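Local coordinates for protein 3'-5' exonuclease crn-4 (Caenorhabditis elegans, PDB 5DK5) that degrades RNA and DNA from the 3' end as a metal-dependent DEDDh exonuclease and takes part in apoptotic DNA degradation, at residues Gln43-Ala48 / Asp190-Cys195; Ala130-Lys135 / Lys303-Tyr308; Thr156-Arg161 / Met208-Thr213; Leu182-Arg187 / Cys195-Thr200; Ala222-Gln227 / Ile245-Leu250. One frame throughout, in Å; residues are numbered along the deposited sequence.

Interaction 1: Gln43-Ala48 / Asp190-Cys195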
# COMPACT_ATOMS: atom_id res chain seq x y z
N GLN B 43 -13.94 5.64 0.84
CA GLN B 43 -15.37 5.68 1.11
C GLN B 43 -15.86 7.12 1.25
O GLN B 43 -15.20 7.96 1.85
CB GLN B 43 -15.72 4.88 2.37
CG GLN B 43 -17.22 4.72 2.58
CD GLN B 43 -17.56 3.71 3.66
OE1 GLN B 43 -16.69 3.25 4.39
NE2 GLN B 43 -18.84 3.37 3.75
N PHE B 44 -17.03 7.37 0.67
CA PHE B 44 -17.61 8.71 0.57
C PHE B 44 -19.03 8.66 1.14
O PHE B 44 -19.94 8.15 0.49
CB PHE B 44 -17.61 9.15 -0.90
CG PHE B 44 -17.80 10.63 -1.10
CD1 PHE B 44 -18.41 11.43 -0.15
CD2 PHE B 44 -17.37 11.23 -2.28
CE1 PHE B 44 -18.59 12.78 -0.36
CE2 PHE B 44 -17.54 12.58 -2.50
CZ PHE B 44 -18.15 13.36 -1.54
N ALA B 45 -19.21 9.19 2.35
CA ALA B 45 -20.48 9.05 3.07
C ALA B 45 -21.06 10.40 3.49
O ALA B 45 -20.37 11.24 4.06
CB ALA B 45 -20.29 8.17 4.30
N ILE B 46 -22.35 10.58 3.19
CA ILE B 46 -23.07 11.79 3.58
C ILE B 46 -24.47 11.43 4.08
O ILE B 46 -25.11 10.52 3.56
CB ILE B 46 -23.21 12.79 2.40
CG1 ILE B 46 -21.83 13.19 1.87
CG2 ILE B 46 -23.99 14.03 2.83
CD1 ILE B 46 -21.87 14.04 0.61
N VAL B 47 -24.92 12.14 5.11
CA VAL B 47 -26.30 12.06 5.57
C VAL B 47 -26.82 13.48 5.78
O VAL B 47 -26.11 14.35 6.29
CB VAL B 47 -26.44 11.24 6.88
CG1 VAL B 47 -25.68 11.91 8.02
CG2 VAL B 47 -27.91 11.06 7.24
N ALA B 48 -28.07 13.70 5.39
CA ALA B 48 -28.66 15.03 5.43
C ALA B 48 -29.39 15.27 6.75
O ALA B 48 -30.00 14.36 7.31
CB ALA B 48 -29.61 15.22 4.26
N ASP B 190 -18.40 1.67 9.68
CA ASP B 190 -17.65 2.34 8.62
C ASP B 190 -17.95 3.84 8.60
O ASP B 190 -18.35 4.42 9.62
CB ASP B 190 -17.96 1.69 7.27
CG ASP B 190 -19.43 1.77 6.89
OD1 ASP B 190 -20.20 2.49 7.56
OD2 ASP B 190 -19.82 1.10 5.91
N ALA B 191 -17.77 4.47 7.44
CA ALA B 191 -17.95 5.92 7.30
C ALA B 191 -19.36 6.37 7.68
O ALA B 191 -19.53 7.42 8.30
CB ALA B 191 -17.65 6.33 5.87
N MET B 192 -20.36 5.59 7.30
CA MET B 192 -21.75 5.98 7.52
C MET B 192 -22.07 6.01 9.01
O MET B 192 -22.91 6.80 9.45
CB MET B 192 -22.70 5.03 6.78
CG MET B 192 -24.17 5.39 6.90
SD MET B 192 -24.55 7.10 6.42
CE MET B 192 -24.11 7.08 4.69
N ASP B 193 -21.40 5.17 9.79
CA ASP B 193 -21.58 5.18 11.24
C ASP B 193 -21.09 6.49 11.83
O ASP B 193 -21.72 7.05 12.72
CB ASP B 193 -20.84 4.00 11.88
CG ASP B 193 -21.55 2.68 11.68
OD1 ASP B 193 -22.45 2.61 10.82
OD2 ASP B 193 -21.21 1.71 12.39
N ASP B 194 -19.96 6.99 11.32
CA ASP B 194 -19.44 8.28 11.74
C ASP B 194 -20.45 9.37 11.41
O ASP B 194 -20.72 10.25 12.23
CB ASP B 194 -18.10 8.58 11.07
CG ASP B 194 -16.99 7.66 11.54
OD1 ASP B 194 -17.30 6.64 12.20
OD2 ASP B 194 -15.81 7.95 11.26
N CYS B 195 -21.01 9.31 10.21
CA CYS B 195 -22.01 10.28 9.77
C CYS B 195 -23.20 10.29 10.72
O CYS B 195 -23.67 11.36 11.12
CB CYS B 195 -22.48 9.95 8.35
SG CYS B 195 -21.30 10.39 7.06
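Gln43 lays its side-chain amide against the methyl group of Ala191, with Gln43 CD 3.4 Å from Ala191 CB. With CG anti to the backbone N (chi1 -171°) and the chain extended beyond it, the amide is carried out to the start of helix 191-207. Gln43 NE2 gives a long, weak but nearly straight bond to Asp190 OD2 (3.3 Å), with the amide and carboxylate planes 81° apart, and Gln43 OE1 takes a weak bond from Ala191 N. Asp190 is the N-cap, its OD1 weakly accepting from Met192 N; NE2 of Gln43 has a second partner in Asn63.

Two residues along the strand, Ala45 CB meets three helix residues: Ala191 CB at 3.6 Å, then Cys195 SG and Met192 CE. Bends at chi2 and chi3 bring that methionine methyl back toward the strand. Cys195 SG also lies 3.3 Å from Ala45 O, and Val47 CG1 packs on Cys195 CB at 3.8 Å.

The helix thus lies on one face of the RNase H-like exonuclease sheet, residues 191-195 running 28° from the direction of strand residues 43-48, while Phe44 and Ile46 face helix 95-109. Ala191 also touches Asp25 and Glu27, which bind magnesium together with Asp194. The metal-binding helix therefore sits on the strand mainly through close apolar contact, with weak polar bonds at its N-terminal end.

Interaction 2: Ala130-Lys135 / Lys303-Tyr308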
# COMPACT_ATOMS: atom_id res chain seq x y z
N ALA B 130 -9.94 15.93 1.48
CA ALA B 130 -10.55 16.42 0.26
C ALA B 130 -9.51 17.14 -0.59
O ALA B 130 -9.32 16.80 -1.76
CB ALA B 130 -11.72 17.33 0.56
N GLN B 131 -8.82 18.10 0.01
CA GLN B 131 -7.84 18.91 -0.73
C GLN B 131 -6.79 18.05 -1.44
O GLN B 131 -6.46 18.30 -2.60
CB GLN B 131 -7.15 19.89 0.22
CG GLN B 131 -6.93 21.26 -0.38
CD GLN B 131 -6.05 22.16 0.47
OE1 GLN B 131 -5.30 22.98 -0.05
NE2 GLN B 131 -6.15 22.01 1.79
N TYR B 132 -6.27 17.05 -0.75
CA TYR B 132 -5.22 16.20 -1.31
C TYR B 132 -5.76 15.31 -2.42
O TYR B 132 -5.11 15.15 -3.46
CB TYR B 132 -4.59 15.33 -0.22
CG TYR B 132 -3.38 14.56 -0.69
CD1 TYR B 132 -2.15 15.18 -0.82
CD2 TYR B 132 -3.47 13.22 -1.01
CE1 TYR B 132 -1.04 14.49 -1.25
CE2 TYR B 132 -2.37 12.51 -1.45
CZ TYR B 132 -1.15 13.15 -1.56
OH TYR B 132 -0.05 12.45 -2.00
N GLN B 133 -6.94 14.75 -2.21
CA GLN B 133 -7.58 13.90 -3.21
C GLN B 133 -7.91 14.71 -4.47
O GLN B 133 -7.79 14.20 -5.59
CB GLN B 133 -8.84 13.25 -2.65
CG GLN B 133 -9.57 12.32 -3.61
CD GLN B 133 -8.72 11.13 -4.02
OE1 GLN B 133 -8.46 10.24 -3.21
NE2 GLN B 133 -8.29 11.11 -5.27
N MET B 134 -8.31 15.96 -4.28
CA MET B 134 -8.62 16.84 -5.41
C MET B 134 -7.38 17.07 -6.26
O MET B 134 -7.47 17.17 -7.49
CB MET B 134 -9.17 18.18 -4.92
CG MET B 134 -10.57 18.14 -4.32
SD MET B 134 -11.86 17.50 -5.39
CE MET B 134 -13.24 17.58 -4.27
N LYS B 135 -6.22 17.15 -5.61
CA LYS B 135 -4.96 17.32 -6.32
C LYS B 135 -4.63 16.08 -7.13
O LYS B 135 -4.24 16.17 -8.29
CB LYS B 135 -3.83 17.62 -5.33
CG LYS B 135 -2.46 17.82 -5.98
CD LYS B 135 -2.42 19.09 -6.82
CE LYS B 135 -1.04 19.35 -7.39
NZ LYS B 135 -0.63 18.28 -8.34
N LYS B 303 5.66 14.57 -3.22
CA LYS B 303 6.31 14.21 -4.47
C LYS B 303 5.37 13.48 -5.42
O LYS B 303 5.32 13.78 -6.61
CB LYS B 303 7.54 13.34 -4.19
CG LYS B 303 8.57 13.34 -5.31
CD LYS B 303 9.33 14.65 -5.36
CE LYS B 303 10.51 14.59 -6.31
NZ LYS B 303 11.30 15.85 -6.29
N ILE B 304 4.63 12.52 -4.89
CA ILE B 304 3.78 11.68 -5.72
C ILE B 304 2.51 12.41 -6.17
O ILE B 304 1.93 12.06 -7.20
CB ILE B 304 3.39 10.37 -4.98
CG1 ILE B 304 2.93 9.30 -5.98
CG2 ILE B 304 2.32 10.63 -3.92
CD1 ILE B 304 2.79 7.92 -5.38
N ALA B 305 2.09 13.41 -5.41
CA ALA B 305 0.93 14.22 -5.78
C ALA B 305 1.32 15.32 -6.77
O ALA B 305 0.45 15.94 -7.39
CB ALA B 305 0.29 14.83 -4.54
N GLY B 306 2.62 15.56 -6.91
CA GLY B 306 3.12 16.51 -7.88
C GLY B 306 3.21 17.94 -7.37
O GLY B 306 3.09 18.89 -8.14
N TYR B 307 3.42 18.10 -6.06
CA TYR B 307 3.62 19.43 -5.49
C TYR B 307 5.05 19.90 -5.76
O TYR B 307 5.32 21.10 -5.75
CB TYR B 307 3.32 19.43 -3.99
CG TYR B 307 1.85 19.39 -3.68
CD1 TYR B 307 1.04 20.49 -3.89
CD2 TYR B 307 1.26 18.24 -3.16
CE1 TYR B 307 -0.32 20.46 -3.61
CE2 TYR B 307 -0.09 18.19 -2.87
CZ TYR B 307 -0.87 19.30 -3.09
OH TYR B 307 -2.22 19.26 -2.81
N TYR B 308 5.95 18.96 -5.99
CA TYR B 308 7.31 19.27 -6.40
C TYR B 308 7.99 18.05 -7.00
O TYR B 308 7.37 16.98 -7.11
CB TYR B 308 8.13 19.80 -5.22
CG TYR B 308 8.67 18.73 -4.29
CD1 TYR B 308 7.83 18.05 -3.42
CD2 TYR B 308 10.02 18.43 -4.27
CE1 TYR B 308 8.33 17.08 -2.57
CE2 TYR B 308 10.53 17.47 -3.42
CZ TYR B 308 9.68 16.80 -2.57
OH TYR B 308 10.18 15.84 -1.72
OXT TYR B 308 9.15 18.09 -7.39
O HOH W 1 -1.46 15.08 -9.51
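Lys135 and Tyr307 slide past each other in opposite directions. Lys135 CB starts 3.4 Å from Tyr307 OH, and Lys135 CG comes 3.6 Å from Tyr307 CZ. Lys135 CD lies about equally near Tyr307 OH and CZ. Further out, Lys135 CE lies over one ring face, offset toward the rim, in a CH-pi contact 4.3 Å from the centroid of the Tyr307 ring. A last bend (chi4 64°) turns Lys135 NZ to Ala305 O, which it meets in a 2.7 Å hydrogen bond. The C=O...N angle there is 151°, with the nitrogen tilted 20° from the carbonyl plane. The ammonium is too far from the tyrosine ring for more than a weak cation-pi attraction.

Tyr132, a turn earlier on helix 124-136, brings CE1 to 3.6 Å from Ala305 CB and also to the edge of the Tyr307 ring, 4.1 Å from Tyr307 CE2. Tyr132 OH is hydrogen-bonded to Phe301 O and lies 3.6 Å from Ile304 CG2. Gly306, with positive phi, is the C-prime residue of the Schellman motif ending helix 300-305. Ile304 packs on Arg72 of the second subunit.

The contact joins helix 124-136 to the C-terminal residues. Ala305 O also accepts from a water that bridges to Lys135 O. A lysine ammonium and a water therefore converge on a carbonyl at the helix C terminus, where the positive charge would probably suit the negative end of the helix dipole.

Interaction 3: Thr156-Arg161 / Met208-Thr213; sequences TNEMDR and MGAKVT
The guanidinium of Arg161 has Gly209 O over one face, 3.5 Å above its plane and offset toward the rim, and Met208 O at its edge, in plane. These carbonyls belong to the Schellman motif that ends helix 191-207; Gly209 takes the positive phi (100°), a conformation in which a side chain would press on the preceding carbonyl oxygen. Toward the edge partner, Arg161 NH2 gives a weak bond to Met208 O at 3.4 Å, 162° at the hydrogen. The arginine comes from the last turn of helix 151-161, extended from CG to NE.

Glu158, a turn earlier, turns back at chi2 (-65°), and its carboxylate spreads against Ala210. It also pairs with Arg161: Glu158 OE1 and Arg161 NH1 are modelled 2.5 Å apart, a salt bridge whose exact length is doubtful. Glu158 OE1, which pairs with the arginine, also touches Ala210, as do CD and OE2.

Beyond this point the chain folds back along its own helix, Ala210 on Met205 and Val212 on Leu202 and Ile206, before entering strand 216-219. This is a partly buried packing contact away from the metal sites. Ala210 CB sits 3.4 Å from Glu158 CD, with Glu158 OE2 3.6 Å from Ala210 CA.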
# COMPACT_ATOMS: atom_id res chain seq x y z
N THR B 156 -16.29 22.56 21.55
CA THR B 156 -15.35 23.20 22.46
C THR B 156 -15.98 24.41 23.13
O THR B 156 -15.87 24.60 24.34
CB THR B 156 -14.06 23.63 21.72
OG1 THR B 156 -13.35 22.46 21.29
CG2 THR B 156 -13.15 24.46 22.63
N ASN B 157 -16.64 25.24 22.32
CA ASN B 157 -17.31 26.44 22.84
C ASN B 157 -18.47 26.09 23.76
O ASN B 157 -18.68 26.74 24.78
CB ASN B 157 -17.80 27.31 21.68
CG ASN B 157 -16.68 27.81 20.80
OD1 ASN B 157 -15.52 27.86 21.22
ND2 ASN B 157 -17.01 28.18 19.57
N GLU B 158 -19.22 25.05 23.39
CA GLU B 158 -20.34 24.59 24.20
C GLU B 158 -19.87 24.06 25.54
O GLU B 158 -20.62 24.09 26.53
CB GLU B 158 -21.12 23.51 23.45
CG GLU B 158 -22.06 24.04 22.38
CD GLU B 158 -23.18 24.88 22.95
OE1 GLU B 158 -24.08 24.30 23.60
OE2 GLU B 158 -23.17 26.11 22.76
N MET B 159 -18.64 23.56 25.59
CA MET B 159 -18.11 22.93 26.79
C MET B 159 -17.79 23.97 27.86
O MET B 159 -18.06 23.76 29.04
CB MET B 159 -16.86 22.12 26.45
CG MET B 159 -16.58 20.99 27.42
SD MET B 159 -15.64 19.66 26.64
CE MET B 159 -15.52 18.48 27.99
N ASP B 160 -17.22 25.10 27.45
CA ASP B 160 -16.96 26.20 28.37
C ASP B 160 -18.27 26.79 28.87
O ASP B 160 -18.39 27.21 30.02
CB ASP B 160 -16.12 27.29 27.70
CG ASP B 160 -14.78 26.77 27.20
OD1 ASP B 160 -14.35 25.69 27.66
OD2 ASP B 160 -14.16 27.44 26.36
N ARG B 161 -19.26 26.81 27.98
CA ARG B 161 -20.56 27.40 28.25
C ARG B 161 -21.36 26.59 29.28
O ARG B 161 -21.98 27.17 30.18
CB ARG B 161 -21.34 27.54 26.94
CG ARG B 161 -22.85 27.68 27.06
CD ARG B 161 -23.47 27.81 25.68
NE ARG B 161 -24.93 27.81 25.71
CZ ARG B 161 -25.69 26.72 25.62
NH1 ARG B 161 -25.15 25.52 25.49
NH2 ARG B 161 -27.01 26.84 25.65
N MET B 208 -29.69 21.21 22.93
CA MET B 208 -29.12 21.72 24.17
C MET B 208 -28.85 23.22 24.07
O MET B 208 -28.40 23.84 25.03
CB MET B 208 -27.83 20.97 24.52
CG MET B 208 -28.03 19.53 24.97
SD MET B 208 -28.85 19.39 26.57
CE MET B 208 -28.64 17.64 26.91
N GLY B 209 -29.12 23.79 22.90
CA GLY B 209 -29.04 25.23 22.70
C GLY B 209 -27.77 25.70 22.02
O GLY B 209 -27.42 26.88 22.10
N ALA B 210 -27.08 24.79 21.33
CA ALA B 210 -25.85 25.15 20.62
C ALA B 210 -26.17 25.95 19.36
O ALA B 210 -27.20 25.73 18.72
CB ALA B 210 -25.05 23.91 20.28
N LYS B 211 -25.27 26.87 19.01
CA LYS B 211 -25.43 27.69 17.81
C LYS B 211 -24.48 27.21 16.71
O LYS B 211 -23.27 27.46 16.76
CB LYS B 211 -25.16 29.16 18.15
CG LYS B 211 -25.61 30.14 17.07
CD LYS B 211 -26.12 31.44 17.67
CE LYS B 211 -27.12 32.14 16.76
NZ LYS B 211 -27.81 33.26 17.45
N VAL B 212 -25.04 26.53 15.72
CA VAL B 212 -24.25 25.87 14.68
C VAL B 212 -24.19 26.70 13.40
O VAL B 212 -25.22 27.06 12.83
CB VAL B 212 -24.82 24.47 14.37
CG1 VAL B 212 -23.96 23.76 13.34
CG2 VAL B 212 -24.92 23.65 15.65
N THR B 213 -22.97 27.00 12.96
CA THR B 213 -22.75 27.78 11.74
C THR B 213 -21.37 27.45 11.17
O THR B 213 -20.55 26.83 11.84
CB THR B 213 -22.82 29.29 12.00
OG1 THR B 213 -23.84 29.57 12.98
CG2 THR B 213 -23.13 30.05 10.72

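Interaction 4: Leu182-Arg187 / Cys195-Thr200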
# COMPACT_ATOMS: atom_id res chain seq x y z
N LEU B 182 -24.39 10.02 24.88
CA LEU B 182 -25.05 9.42 23.73
C LEU B 182 -24.47 8.03 23.46
O LEU B 182 -23.25 7.86 23.47
CB LEU B 182 -24.88 10.31 22.49
CG LEU B 182 -25.55 11.68 22.54
CD1 LEU B 182 -25.15 12.51 21.34
CD2 LEU B 182 -27.07 11.54 22.61
N PRO B 183 -25.34 7.04 23.22
CA PRO B 183 -24.83 5.70 22.89
C PRO B 183 -24.11 5.68 21.55
O PRO B 183 -24.65 6.17 20.56
CB PRO B 183 -26.09 4.84 22.85
CG PRO B 183 -27.19 5.79 22.55
CD PRO B 183 -26.82 7.07 23.22
N THR B 184 -22.89 5.14 21.53
CA THR B 184 -22.11 5.08 20.30
C THR B 184 -22.83 4.26 19.24
O THR B 184 -23.10 3.08 19.42
CB THR B 184 -20.71 4.47 20.56
OG1 THR B 184 -19.96 5.35 21.40
CG2 THR B 184 -19.95 4.27 19.25
N ILE B 185 -23.15 4.91 18.12
CA ILE B 185 -23.80 4.25 17.01
C ILE B 185 -22.79 3.39 16.25
O ILE B 185 -21.76 3.89 15.79
CB ILE B 185 -24.44 5.27 16.05
CG1 ILE B 185 -25.53 6.06 16.78
CG2 ILE B 185 -25.02 4.58 14.83
CD1 ILE B 185 -26.10 7.23 15.99
N GLY B 186 -23.09 2.10 16.13
CA GLY B 186 -22.20 1.16 15.48
C GLY B 186 -22.94 0.05 14.76
O GLY B 186 -23.09 -1.05 15.30
N ARG B 187 -23.41 0.33 13.55
CA ARG B 187 -24.07 -0.68 12.72
C ARG B 187 -23.13 -1.18 11.63
O ARG B 187 -22.66 -2.32 11.68
CB ARG B 187 -25.34 -0.11 12.08
CG ARG B 187 -26.27 0.64 13.02
CD ARG B 187 -26.39 2.13 12.68
NE ARG B 187 -27.78 2.57 12.58
CZ ARG B 187 -28.53 2.46 11.49
NH1 ARG B 187 -28.04 1.92 10.38
NH2 ARG B 187 -29.78 2.90 11.51
N CYS B 195 -21.01 9.31 10.21
CA CYS B 195 -22.01 10.28 9.77
C CYS B 195 -23.20 10.29 10.72
O CYS B 195 -23.67 11.36 11.12
CB CYS B 195 -22.48 9.95 8.35
SG CYS B 195 -21.30 10.39 7.06
N LEU B 196 -23.69 9.11 11.08
CA LEU B 196 -24.84 8.99 11.96
C LEU B 196 -24.53 9.51 13.35
O LEU B 196 -25.37 10.18 13.97
CB LEU B 196 -25.30 7.53 12.03
CG LEU B 196 -25.88 6.94 10.74
CD1 LEU B 196 -26.12 5.45 10.89
CD2 LEU B 196 -27.17 7.65 10.33
N ASN B 197 -23.34 9.21 13.85
CA ASN B 197 -22.93 9.69 15.17
C ASN B 197 -22.81 11.21 15.20
O ASN B 197 -23.29 11.86 16.13
CB ASN B 197 -21.60 9.06 15.58
CG ASN B 197 -21.77 7.68 16.18
OD1 ASN B 197 -22.31 7.53 17.28
ND2 ASN B 197 -21.30 6.66 15.46
N ILE B 198 -22.18 11.78 14.18
CA ILE B 198 -22.02 13.22 14.08
C ILE B 198 -23.38 13.90 13.96
O ILE B 198 -23.62 14.95 14.55
CB ILE B 198 -21.13 13.61 12.88
CG1 ILE B 198 -19.70 13.14 13.11
CG2 ILE B 198 -21.15 15.13 12.66
CD1 ILE B 198 -18.81 13.20 11.87
N ALA B 199 -24.27 13.28 13.18
CA ALA B 199 -25.61 13.82 12.98
C ALA B 199 -26.40 13.85 14.29
O ALA B 199 -27.06 14.84 14.60
CB ALA B 199 -26.36 13.00 11.94
N THR B 200 -26.32 12.76 15.05
CA THR B 200 -27.03 12.67 16.32
C THR B 200 -26.44 13.67 17.32
O THR B 200 -27.18 14.30 18.08
CB THR B 200 -26.96 11.25 16.90
OG1 THR B 200 -27.44 10.31 15.93
CG2 THR B 200 -27.79 11.14 18.17
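Asn197 grips the backbone of Ile185 at two points, pinning the loop that leads into helix 191-207 back alongside that helix in the exonuclease fold. Its CG lies anti to the carbonyl carbon (chi1 -83°), which carries the amide toward Ile185. Asn197 OD1 accepts from Ile185 N at 2.9 Å, on an in-plane lone pair, while Asn197 ND2 donates to Ile185 O at 2.8 Å, again on a lone pair in the carbonyl plane. Ile185 CB rests on this amide, 3.3 Å from Asn197 OD1, and Ile185 CD1 reaches past to Thr200 OG1 at 3.4 Å. Nearby, Arg187 lays one face of its guanidinium on Leu196 CD1, with which its side chain crosses at about a right angle.

In the second shell, Asn177 of helix 172-179 donates to Asn197 OD1, and Asn197 ND2 has a weak bond to Asp193 O, next to the magnesium ligand Asp194. Thr200 is set by its own helix: Leu196 O accepts from both Thr200 N and, at 2.9 Å, Thr200 OG1, the two donors arriving from opposite faces of its plane.

Interaction 5: Ala222-Gln227 / Ile245-Leu250. With IPA (isopropyl alcohol), chain N.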
# COMPACT_ATOMS: atom_id res chain seq x y z
N ALA B 222 -1.76 32.74 4.22
CA ALA B 222 -1.71 33.03 5.64
C ALA B 222 -0.33 33.56 6.02
O ALA B 222 0.68 33.12 5.48
CB ALA B 222 -2.05 31.80 6.46
N SER B 223 -0.29 34.50 6.96
CA SER B 223 0.96 35.13 7.35
C SER B 223 1.87 34.18 8.12
O SER B 223 3.09 34.33 8.10
CB SER B 223 0.68 36.38 8.20
OG SER B 223 1.89 37.03 8.54
N TRP B 224 1.29 33.21 8.81
CA TRP B 224 2.07 32.29 9.64
C TRP B 224 2.80 31.23 8.82
O TRP B 224 3.57 30.44 9.38
CB TRP B 224 1.17 31.62 10.69
CG TRP B 224 -0.01 30.89 10.13
CD1 TRP B 224 -1.27 31.37 9.98
CD2 TRP B 224 -0.03 29.53 9.67
NE1 TRP B 224 -2.09 30.40 9.44
CE2 TRP B 224 -1.35 29.27 9.24
CE3 TRP B 224 0.92 28.52 9.57
CZ2 TRP B 224 -1.73 28.03 8.73
CZ3 TRP B 224 0.55 27.30 9.06
CH2 TRP B 224 -0.77 27.06 8.64
N ARG B 225 2.57 31.20 7.51
CA ARG B 225 3.30 30.31 6.61
C ARG B 225 4.46 31.03 5.93
O ARG B 225 5.21 30.43 5.16
CB ARG B 225 2.38 29.72 5.55
CG ARG B 225 1.40 28.68 6.07
CD ARG B 225 0.92 27.75 4.97
NE ARG B 225 0.32 28.45 3.84
CZ ARG B 225 -0.26 27.86 2.81
NH1 ARG B 225 -0.33 26.53 2.75
NH2 ARG B 225 -0.77 28.58 1.82
N ARG B 226 4.62 32.32 6.23
CA ARG B 226 5.64 33.13 5.57
C ARG B 226 7.04 32.72 6.01
O ARG B 226 7.98 32.78 5.20
CB ARG B 226 5.41 34.62 5.86
CG ARG B 226 4.13 35.16 5.25
CD ARG B 226 3.96 36.65 5.47
NE ARG B 226 4.85 37.44 4.62
CZ ARG B 226 5.92 38.13 5.03
NH1 ARG B 226 6.27 38.16 6.31
NH2 ARG B 226 6.64 38.80 4.15
N GLN B 227 7.19 32.31 7.26
CA GLN B 227 8.47 31.83 7.75
C GLN B 227 8.54 30.30 7.61
O GLN B 227 7.54 29.62 7.87
CB GLN B 227 8.71 32.24 9.21
CG GLN B 227 7.72 31.69 10.23
CD GLN B 227 8.25 31.77 11.65
OE1 GLN B 227 9.24 31.12 11.99
NE2 GLN B 227 7.60 32.57 12.48
N ILE B 245 3.47 19.72 8.58
CA ILE B 245 3.95 19.51 7.21
C ILE B 245 2.81 19.67 6.21
O ILE B 245 2.95 20.37 5.21
CB ILE B 245 4.58 18.11 7.04
CG1 ILE B 245 5.88 18.00 7.84
CG2 ILE B 245 4.83 17.80 5.56
CD1 ILE B 245 7.03 18.85 7.32
N PHE B 246 1.69 19.00 6.49
CA PHE B 246 0.51 19.08 5.64
C PHE B 246 0.08 20.53 5.40
O PHE B 246 -0.34 20.89 4.31
CB PHE B 246 -0.66 18.31 6.27
CG PHE B 246 -0.37 16.85 6.51
CD1 PHE B 246 0.59 16.18 5.77
CD2 PHE B 246 -1.08 16.15 7.48
CE1 PHE B 246 0.84 14.84 6.00
CE2 PHE B 246 -0.83 14.81 7.71
CZ PHE B 246 0.13 14.15 6.96
N GLU B 247 0.19 21.35 6.45
CA GLU B 247 -0.26 22.74 6.39
C GLU B 247 0.52 23.55 5.37
O GLU B 247 -0.04 24.44 4.71
CB GLU B 247 -0.14 23.39 7.77
CG GLU B 247 -1.23 22.99 8.75
CD GLU B 247 -0.94 23.43 10.18
OE1 GLU B 247 0.14 24.01 10.42
OE2 GLU B 247 -1.80 23.20 11.06
N ARG B 248 1.80 23.26 5.23
CA ARG B 248 2.67 24.00 4.32
C ARG B 248 2.57 23.45 2.90
O ARG B 248 2.61 24.21 1.93
CB ARG B 248 4.12 23.96 4.80
CG ARG B 248 4.31 24.37 6.26
CD ARG B 248 3.61 25.68 6.59
NE ARG B 248 3.95 26.16 7.93
CZ ARG B 248 4.96 26.99 8.22
NH1 ARG B 248 5.75 27.44 7.26
NH2 ARG B 248 5.17 27.36 9.47
N VAL B 249 2.43 22.13 2.78
CA VAL B 249 2.35 21.48 1.48
C VAL B 249 1.05 21.82 0.76
O VAL B 249 1.06 22.24 -0.39
CB VAL B 249 2.47 19.95 1.61
CG1 VAL B 249 2.22 19.26 0.27
CG2 VAL B 249 3.84 19.58 2.16
N LEU B 250 -0.07 21.64 1.45
CA LEU B 250 -1.37 21.90 0.86
C LEU B 250 -1.54 23.40 0.60
O LEU B 250 -1.21 24.22 1.45
CB LEU B 250 -2.49 21.38 1.76
CG LEU B 250 -2.49 19.87 1.99
CD1 LEU B 250 -3.48 19.50 3.09
CD2 LEU B 250 -2.81 19.12 0.71
C1 IPA N . 6.48 30.55 2.04
C2 IPA N . 7.91 30.08 2.25
C3 IPA N . 7.96 29.10 3.40
O2 IPA N . 8.73 31.18 2.55
O HOH W 2 5.64 27.21 4.34
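Arg225 NH1 holds two carbonyls at the end of helix 239-249: Leu250 O at 2.8 Å and Glu247 O at 2.9 Å. The chain is bent at chi3 (-56°), which sets NE, and both oxygens lie near the guanidinium plane. The bond to Glu247 O is the straighter of the two, 151° at the hydrogen. NH2 of the same group bonds to Pro251 O and to Gln286 OE1, leaving both terminal nitrogens engaged.

Arg248 answers in the other direction. Its NH1 gives a 2.9 Å, fairly straight bond (163°) to Gln227 O and another to a water that itself donates a weak bond to Arg225 O. The two arginines slide past each other in opposite directions, touching through their aliphatic parts, Arg225 CD to Arg248 CD at 3.8 Å. Arg225 CA lies over one face of the Arg248 guanidinium.

Trp224 backs this pair: Arg225 CG sits 3.4 Å above one face of its ring, offset toward the rim, while Glu247 CB meets the ring edge, 3.8 Å from Trp224 CH2. An isopropyl alcohol, probably from the crystallisation liquor, is hydrogen-bonded to Arg226 O.

The contact ties the loop that follows the zinc ligand Cys220 to the helix. Arg225 NE and Arg248 NE are 5.9 Å apart. These like charges are probably tolerated because each arginine points to carbonyl oxygens across the contact, those met by Arg225 at the negative end of the helix dipole.

Overall arrangement
From the N terminus, strand 41-50 opens interaction 1, helix 124-136 opens interaction 2 and helix 151-161 opens interaction 3, with interaction 4 starting in the loop at 182-187. Helix 191-207 then closes interactions 1 and 4, which share Cys195 and touch, and the loop after it closes interaction 3, around interaction 4. Interaction 1 crosses interactions 2, 3 and 4. Interaction 5 follows in series, joining the loop after strand 216-219 to helix 239-249, and residues 303-308 close interaction 2 around interactions 3, 4 and 5. Interactions 2 and 5 touch through Tyr307 and Leu250, which join parts of the C-terminal region, while interaction 2 ties that region to helix 124-136.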